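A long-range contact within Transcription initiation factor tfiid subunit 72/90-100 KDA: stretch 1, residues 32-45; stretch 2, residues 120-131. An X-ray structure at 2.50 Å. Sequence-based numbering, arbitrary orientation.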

# COMPACT_ATOMS: atom_id res chain seq x y z
N PRO A 32 2.78 -1.71 -8.52
CA PRO A 32 2.08 -2.72 -7.71
C PRO A 32 2.18 -2.44 -6.21
O PRO A 32 1.34 -2.91 -5.44
N LEU A 33 3.20 -1.70 -5.81
CA LEU A 33 3.43 -1.37 -4.42
C LEU A 33 2.32 -0.50 -3.82
O LEU A 33 2.05 -0.57 -2.63
N LEU A 34 1.69 0.35 -4.63
CA LEU A 34 0.69 1.26 -4.07
C LEU A 34 -0.61 0.59 -3.61
O LEU A 34 -1.29 1.12 -2.74
N TYR A 35 -0.96 -0.56 -4.18
CA TYR A 35 -2.24 -1.20 -3.85
C TYR A 35 -2.30 -1.76 -2.44
O TYR A 35 -3.22 -1.41 -1.68
N PRO A 36 -1.37 -2.67 -2.09
CA PRO A 36 -1.30 -3.17 -0.71
C PRO A 36 -1.02 -2.06 0.30
O PRO A 36 -1.59 -2.07 1.37
N LEU A 37 -0.17 -1.11 -0.03
CA LEU A 37 0.06 0.01 0.86
C LEU A 37 -1.23 0.80 1.12
O LEU A 37 -1.53 1.18 2.25
N PHE A 38 -1.98 1.05 0.04
CA PHE A 38 -3.27 1.73 0.07
C PHE A 38 -4.29 1.08 1.00
O PHE A 38 -4.87 1.74 1.86
N ILE A 39 -4.51 -0.21 0.83
CA ILE A 39 -5.44 -0.95 1.67
C ILE A 39 -4.94 -0.86 3.10
O ILE A 39 -5.71 -0.60 4.02
N HIS A 40 -3.64 -1.04 3.28
CA HIS A 40 -3.07 -1.07 4.61
C HIS A 40 -3.27 0.25 5.35
O HIS A 40 -3.49 0.26 6.56
N ILE A 41 -3.15 1.36 4.64
CA ILE A 41 -3.46 2.68 5.23
C ILE A 41 -4.94 2.81 5.61
O ILE A 41 -5.28 3.29 6.70
N TYR A 42 -5.81 2.37 4.72
CA TYR A 42 -7.24 2.32 4.97
C TYR A 42 -7.59 1.50 6.21
O TYR A 42 -8.34 1.95 7.07
N PHE A 43 -7.05 0.29 6.30
CA PHE A 43 -7.29 -0.55 7.47
C PHE A 43 -6.70 0.06 8.75
O PHE A 43 -7.25 -0.12 9.84
N ASP A 44 -5.59 0.79 8.61
CA ASP A 44 -4.94 1.40 9.77
C ASP A 44 -5.71 2.63 10.32
O ASP A 44 -5.76 2.84 11.53
N LEU A 45 -6.31 3.41 9.43
CA LEU A 45 -7.18 4.51 9.83
C LEU A 45 -8.45 4.02 10.53
O LEU A 45 -8.96 4.66 11.47
N THR A 120 9.17 6.09 7.50
CA THR A 120 9.29 5.04 8.49
C THR A 120 8.07 4.11 8.53
O THR A 120 8.17 2.91 8.82
N TYR A 121 6.91 4.65 8.19
CA TYR A 121 5.68 3.86 8.20
C TYR A 121 5.64 2.90 7.00
O TYR A 121 5.17 1.77 7.13
N ILE A 122 6.10 3.36 5.83
CA ILE A 122 6.04 2.54 4.62
C ILE A 122 7.02 1.38 4.72
O ILE A 122 6.73 0.29 4.25
N LEU A 123 8.19 1.63 5.33
CA LEU A 123 9.21 0.58 5.55
C LEU A 123 8.71 -0.47 6.53
O LEU A 123 9.06 -1.62 6.42
N LYS A 124 7.91 -0.04 7.50
CA LYS A 124 7.33 -0.97 8.45
C LYS A 124 6.42 -1.89 7.69
O LYS A 124 6.51 -3.11 7.81
N ILE A 125 5.57 -1.31 6.85
CA ILE A 125 4.65 -2.10 6.05
C ILE A 125 5.40 -3.12 5.18
O ILE A 125 5.00 -4.28 5.12
N LEU A 126 6.47 -2.69 4.53
CA LEU A 126 7.26 -3.59 3.68
C LEU A 126 7.73 -4.78 4.48
O LEU A 126 7.53 -5.91 4.07
N ASN A 127 8.38 -4.50 5.61
CA ASN A 127 8.98 -5.56 6.45
C ASN A 127 7.95 -6.52 7.03
O ASN A 127 8.13 -7.73 6.96
N GLN A 128 6.87 -5.98 7.58
CA GLN A 128 5.82 -6.76 8.25
C GLN A 128 4.76 -7.38 7.32
O GLN A 128 4.25 -8.45 7.60
N HIS A 129 4.43 -6.71 6.23
CA HIS A 129 3.25 -7.08 5.47
C HIS A 129 3.53 -7.48 4.02
O HIS A 129 2.68 -8.14 3.41
N LEU A 130 4.70 -7.12 3.49
CA LEU A 130 4.97 -7.37 2.09
C LEU A 130 6.06 -8.40 1.91
O LEU A 130 7.02 -8.46 2.65
N ASP A 131 5.89 -9.22 0.88
CA ASP A 131 6.81 -10.29 0.61
C ASP A 131 7.38 -10.07 -0.77
O ASP A 131 6.81 -10.54 -1.76

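Two helices cross steeply here, at 106° between their N-to-C directions, and pack through a mostly apolar interface that carries one short hydrogen bond and one stacked pair of histidines. The axes approach to 10.9 Å, a gap that branched aliphatic side chains fill well.

Leu-37 is central. Its CA-to-CB bond points sideways, but the t, p rotamer brings its tip nearer the other helix: CD1 lies 4.0 Å from CE2 of Tyr-121 and 4.3 Å from CG1 of Ile-125, while CD2 reaches CD1 of Ile-122 at 3.9 Å. Ile-125, in the m, m rotamer, points toward the first helix, and its CG2 sits 4.2 Å from CD2 of His-40.

Leu-33 shares the t, p rotamer of Leu-37 four residues earlier. CD1 of Leu-33 packs 3.4 Å from CD1 of Leu-130, a tight apolar contact, and 3.7 Å from CD2 of Leu-126. Leu-130, m, t, has just left helical geometry, yet its side chain still reaches back, with CD2 3.8 Å from CB of Pro-36. The proline ring offers an apolar surface to Leu-130, and having no amide hydrogen costs little near the start of a helix.

His-40 and His-129 both point inward with chi1 in m. Their rings form an offset stack, centroids 4.2 Å apart and planes inclined by 21°, so the flat rings overlap face to face, shifted sideways.

Tyr-121, chi1 t, combines both kinds of chemistry. Its ring carbon CE2 touches CG1 of Ile-41 at 3.9 Å, whereas its phenol OH donates a hydrogen bond to OD2 of Asp-44 at 2.5 Å. Asp-44, whose CA-to-CB bond points toward the second helix, has chi1 in m, and its OD2 lies at the edge of the Tyr-121 ring. A long aromatic side chain can thus touch aliphatic neighbours along its length and still deliver a polar tip to the partly exposed Asp-44.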

# COMPACT_ATOMS: atom_id res chain seq x y z
CB PRO A 32 2.78 -4.03 -8.06
CG PRO A 32 3.36 -3.78 -9.43
CD PRO A 32 3.75 -2.33 -9.44
CB LEU A 33 4.78 -0.67 -4.26
CG LEU A 33 5.17 -0.22 -2.85
CD1 LEU A 33 5.12 -1.35 -1.79
CD2 LEU A 33 6.56 0.42 -2.84
CB LEU A 34 0.38 2.40 -5.02
CG LEU A 34 1.55 3.30 -5.45
CD1 LEU A 34 1.04 4.34 -6.50
CD2 LEU A 34 2.28 3.98 -4.25
CB TYR A 35 -2.62 -2.31 -4.84
CG TYR A 35 -3.89 -3.05 -4.42
CD1 TYR A 35 -5.10 -2.38 -4.32
CD2 TYR A 35 -3.87 -4.39 -4.11
CE1 TYR A 35 -6.24 -3.03 -3.96
CE2 TYR A 35 -5.01 -5.06 -3.74
CZ TYR A 35 -6.20 -4.38 -3.67
OH TYR A 35 -7.36 -5.04 -3.28
CB PRO A 36 -0.16 -4.19 -0.75
CG PRO A 36 0.62 -3.86 -1.98
CD PRO A 36 -0.35 -3.30 -2.94
CB LEU A 37 1.10 0.95 0.26
CG LEU A 37 1.41 2.22 1.06
CD1 LEU A 37 1.60 1.95 2.58
CD2 LEU A 37 2.65 2.90 0.43
CB PHE A 38 -3.83 1.77 -1.35
CG PHE A 38 -5.26 2.20 -1.44
CD1 PHE A 38 -5.60 3.54 -1.36
CD2 PHE A 38 -6.26 1.27 -1.68
CE1 PHE A 38 -6.93 3.94 -1.49
CE2 PHE A 38 -7.59 1.66 -1.82
CZ PHE A 38 -7.92 3.00 -1.73
CB ILE A 39 -5.54 -2.43 1.24
CG1 ILE A 39 -6.22 -2.54 -0.13
CG2 ILE A 39 -6.31 -3.25 2.28
CD1 ILE A 39 -7.59 -1.89 -0.20
CB HIS A 40 -1.60 -1.47 4.59
CG HIS A 40 -1.39 -2.94 4.69
ND1 HIS A 40 -1.80 -3.68 5.78
CD2 HIS A 40 -0.81 -3.82 3.84
CE1 HIS A 40 -1.48 -4.94 5.60
NE2 HIS A 40 -0.88 -5.06 4.43
CB ILE A 41 -3.05 3.82 4.26
CG1 ILE A 41 -1.51 3.84 4.13
CG2 ILE A 41 -3.59 5.16 4.74
CD1 ILE A 41 -1.00 4.70 3.00
CB TYR A 42 -7.91 1.70 3.76
CG TYR A 42 -9.42 1.65 3.79
CD1 TYR A 42 -10.18 2.83 3.76
CD2 TYR A 42 -10.10 0.44 3.78
CE1 TYR A 42 -11.56 2.80 3.75
CE2 TYR A 42 -11.50 0.40 3.77
CZ TYR A 42 -12.21 1.59 3.75
OH TYR A 42 -13.59 1.58 3.74
CB PHE A 43 -6.70 -1.94 7.23
CG PHE A 43 -7.55 -2.83 6.36
CD1 PHE A 43 -8.67 -2.35 5.71
CD2 PHE A 43 -7.19 -4.16 6.17
CE1 PHE A 43 -9.43 -3.17 4.92
CE2 PHE A 43 -7.95 -4.99 5.36
CZ PHE A 43 -9.06 -4.49 4.73
CB ASP A 44 -3.50 1.74 9.46
CG ASP A 44 -2.56 0.59 9.74
OD1 ASP A 44 -2.88 -0.20 10.65
OD2 ASP A 44 -1.50 0.45 9.07
CB LEU A 45 -7.54 5.38 8.62
CG LEU A 45 -6.39 6.20 8.02
CD1 LEU A 45 -6.82 6.77 6.64
CD2 LEU A 45 -5.86 7.31 8.95
CB THR A 120 9.52 5.69 9.87
OG1 THR A 120 9.86 4.71 10.85
CG2 THR A 120 8.27 6.40 10.30
CB TYR A 121 4.45 4.76 8.20
CG TYR A 121 3.18 4.00 7.96
CD1 TYR A 121 2.50 3.42 9.01
CD2 TYR A 121 2.69 3.82 6.67
CE1 TYR A 121 1.34 2.71 8.80
CE2 TYR A 121 1.54 3.09 6.44
CZ TYR A 121 0.87 2.54 7.52
OH TYR A 121 -0.28 1.82 7.32
CB ILE A 122 6.34 3.34 3.34
CG1 ILE A 122 5.27 4.42 3.11
CG2 ILE A 122 6.40 2.40 2.12
CD1 ILE A 122 5.45 5.20 1.79
CB LEU A 123 10.50 1.19 6.14
CG LEU A 123 11.31 2.15 5.28
CD1 LEU A 123 12.29 2.98 6.13
CD2 LEU A 123 12.06 1.42 4.21
CB LYS A 124 6.55 -0.24 9.53
CG LYS A 124 6.01 -1.13 10.65
CD LYS A 124 5.19 -0.31 11.64
CE LYS A 124 3.94 0.35 10.99
NZ LYS A 124 3.23 1.25 11.98
CB ILE A 125 3.76 -1.21 5.16
CG1 ILE A 125 2.83 -0.35 6.02
CG2 ILE A 125 2.97 -2.08 4.12
CD1 ILE A 125 1.96 -1.13 6.92
CB LEU A 126 8.48 -2.90 3.09
CG LEU A 126 8.26 -1.79 2.08
CD1 LEU A 126 9.43 -1.73 1.07
CD2 LEU A 126 6.96 -1.97 1.40
CB ASN A 127 9.81 -4.95 7.59
CG ASN A 127 11.08 -4.27 7.10
OD1 ASN A 127 11.87 -4.84 6.38
ND2 ASN A 127 11.27 -3.03 7.49
CB GLN A 128 5.09 -5.86 9.26
CG GLN A 128 5.96 -5.43 10.41
CD GLN A 128 5.20 -4.74 11.54
OE1 GLN A 128 5.78 -4.46 12.60
NE2 GLN A 128 3.92 -4.48 11.33
CB HIS A 129 2.22 -5.96 5.51
CG HIS A 129 1.66 -5.73 6.88
ND1 HIS A 129 1.10 -6.74 7.63
CD2 HIS A 129 1.58 -4.61 7.64
CE1 HIS A 129 0.70 -6.25 8.79
NE2 HIS A 129 0.97 -4.96 8.82
CB LEU A 130 5.37 -6.10 1.36
CG LEU A 130 4.32 -5.01 1.30
CD1 LEU A 130 4.76 -3.90 0.37
CD2 LEU A 130 3.02 -5.62 0.86
CB ASP A 131 6.05 -11.60 0.69
CG ASP A 131 6.96 -12.76 0.63
OD1 ASP A 131 8.10 -12.56 0.19
OD2 ASP A 131 6.52 -13.86 1.04